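UPF0098 protein YbcL (Escherichia coli, PDB 1FUX) is of unknown function but belongs to the phosphatidylethanolamine-binding protein family, which includes a mammalian Raf kinase inhibitor protein. Local coordinates at residues E43-F48 with N150-A155. Sequence-based numbering, arbitrary orientation. Where two conformers were deposited one is given.
Sequences EGTKSF and NKIATA
T45 and I152 have the closest CA atoms of the two segments, 7.2 Å apart, too far for direct strand pairing. Strand 118-127 lies between strands 47-54 and 151-161 in the antiparallel β-sheet of this PEBP-family fold, and the contact bridges over its end. Both flanking strands carry a classic beta bulge against that middle strand: K46 and S47 face L127, while I152 and A153 face A126, at the place where segment 150-155 turns a corner.

No hydrogen bond crosses the contact; it is van der Waals packing of a methyl on main-chain atoms at the protein surface, and I152 supplies all of it from 150-155. With CG1 beside the backbone N and anti to the carbonyl carbon (chi1 -60°) and CD1 anti to CA (chi2 -168°), the CG1 branch reaches across to the turn at G44. Its terminal methyl settles over the face of the G44-T45 peptide, with CD1 3.5 Å from G44 C and 3.7 Å from T45 N. G44 has a positive phi (96°) and no side chain, so the methyl comes down directly on main-chain atoms. The carbonyl of E43 borders the same methyl more loosely, its O 4.1 Å from I152 CD1. P42 and K128 also touch the isoleucine.

T45 faces two ways: its OG1 hydrogen-bonds to P42 O, while its CG2 sits 3.6 Å above the F48 ring plane, displaced toward the rim.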
loop_
_atom_site.group_PDB
_atom_site.type_symbol
_atom_site.label_atom_id
_atom_site.label_comp_id
_atom_site.label_asym_id
_atom_site.label_seq_id
_atom_site.Cartn_x
_atom_site.Cartn_y
_atom_site.Cartn_z
ATOM N N GLU A 43 -20.116 -11.086 20.165
ATOM C CA GLU A 43 -20.287 -12.540 20.240
ATOM C C GLU A 43 -19.728 -13.047 18.912
ATOM O O GLU A 43 -19.859 -12.380 17.877
ATOM C CB GLU A 43 -21.756 -12.900 20.526
ATOM C CG GLU A 43 -22.303 -12.211 21.779
ATOM C CD GLU A 43 -23.760 -12.502 22.070
ATOM O OE1 GLU A 43 -24.628 -11.716 21.637
ATOM O OE2 GLU A 43 -24.073 -13.510 22.734
ATOM N N GLY A 44 -18.988 -14.119 18.924
ATOM C CA GLY A 44 -18.289 -14.720 17.837
ATOM C C GLY A 44 -16.813 -14.325 17.704
ATOM O O GLY A 44 -16.101 -15.023 16.970
ATOM N N THR A 45 -16.327 -13.330 18.440
ATOM C CA THR A 45 -14.896 -12.946 18.263
ATOM C C THR A 45 -13.867 -13.999 18.569
ATOM O O THR A 45 -13.846 -14.651 19.620
ATOM C CB THR A 45 -14.623 -11.688 19.093
ATOM O OG1 THR A 45 -15.515 -10.605 18.805
ATOM C CG2 THR A 45 -13.192 -11.198 18.857
ATOM N N LYS A 46 -12.885 -14.296 17.708
ATOM C CA LYS A 46 -11.857 -15.294 17.904
ATOM C C LYS A 46 -10.415 -14.774 17.818
ATOM O O LYS A 46 -9.429 -15.500 17.942
ATOM C CB LYS A 46 -12.001 -16.450 16.901
ATOM C CG LYS A 46 -13.430 -16.610 16.437
ATOM C CD LYS A 46 -13.899 -17.952 15.992
ATOM C CE LYS A 46 -14.830 -18.619 17.013
ATOM N NZ LYS A 46 -14.585 -20.101 16.871
ATOM N N SER A 47 -10.299 -13.494 17.565
ATOM C CA SER A 47 -9.048 -12.769 17.554
ATOM C C SER A 47 -9.323 -11.278 17.248
ATOM O O SER A 47 -10.412 -10.862 16.819
ATOM C CB SER A 47 -7.961 -13.274 16.636
ATOM O OG SER A 47 -8.315 -13.053 15.277
ATOM N N PHE A 48 -8.287 -10.489 17.551
ATOM C CA PHE A 48 -8.405 -9.054 17.280
ATOM C C PHE A 48 -7.256 -8.578 16.364
ATOM O O PHE A 48 -6.271 -9.296 16.186
ATOM C CB PHE A 48 -8.345 -8.207 18.566
ATOM C CG PHE A 48 -9.470 -8.497 19.541
ATOM C CD1 PHE A 48 -9.254 -9.400 20.587
ATOM C CD2 PHE A 48 -10.685 -7.872 19.392
ATOM C CE1 PHE A 48 -10.311 -9.627 21.483
ATOM C CE2 PHE A 48 -11.749 -8.118 20.266
ATOM C CZ PHE A 48 -11.529 -8.998 21.327
ATOM N N ASN A 150 -12.785 -11.256 7.307
ATOM C CA ASN A 150 -13.057 -11.909 8.601
ATOM C C ASN A 150 -13.662 -10.970 9.610
ATOM O O ASN A 150 -13.874 -11.331 10.789
ATOM C CB ASN A 150 -11.733 -12.504 9.099
ATOM C CG ASN A 150 -11.270 -13.641 8.217
ATOM O OD1 ASN A 150 -11.746 -14.767 8.357
ATOM N ND2 ASN A 150 -10.368 -13.431 7.278
ATOM N N LYS A 151 -13.977 -9.749 9.242
ATOM C CA LYS A 151 -14.561 -8.762 10.128
ATOM C C LYS A 151 -15.923 -9.131 10.745
ATOM O O LYS A 151 -16.829 -9.514 10.007
ATOM C CB LYS A 151 -14.810 -7.461 9.369
ATOM C CG LYS A 151 -15.079 -6.244 10.223
ATOM C CD LYS A 151 -15.462 -5.051 9.323
ATOM C CE LYS A 151 -16.418 -4.113 10.052
ATOM N NZ LYS A 151 -16.433 -2.712 9.520
ATOM N N ILE A 152 -16.065 -8.915 12.047
ATOM C CA ILE A 152 -17.350 -8.999 12.734
ATOM C C ILE A 152 -17.747 -7.552 12.980
ATOM O O ILE A 152 -18.826 -7.083 12.653
ATOM C CB ILE A 152 -17.296 -9.766 14.074
ATOM C CG1 ILE A 152 -16.823 -11.177 13.848
ATOM C CG2 ILE A 152 -18.658 -9.710 14.768
ATOM C CD1 ILE A 152 -16.986 -12.151 15.005
ATOM N N ALA A 153 -16.833 -6.779 13.610
ATOM C CA ALA A 153 -17.082 -5.397 13.925
ATOM C C ALA A 153 -15.799 -4.573 14.023
ATOM O O ALA A 153 -14.722 -5.177 14.156
ATOM C CB ALA A 153 -17.790 -5.270 15.286
ATOM N N THR A 154 -15.875 -3.254 13.941
ATOM C CA THR A 154 -14.674 -2.435 14.104
ATOM C C THR A 154 -15.019 -1.197 14.919
ATOM O O THR A 154 -16.164 -0.691 15.021
ATOM C CB THR A 154 -13.968 -2.032 12.778
ATOM O OG1 THR A 154 -14.819 -1.118 12.081
ATOM C CG2 THR A 154 -13.630 -3.232 11.899
ATOM N N ALA A 155 -13.995 -0.623 15.586
ATOM C CA ALA A 155 -14.128 0.618 16.288
ATOM C C ALA A 155 -12.856 1.448 16.001
ATOM O O ALA A 155 -11.788 0.837 15.903
ATOM C CB ALA A 155 -14.235 0.448 17.803
#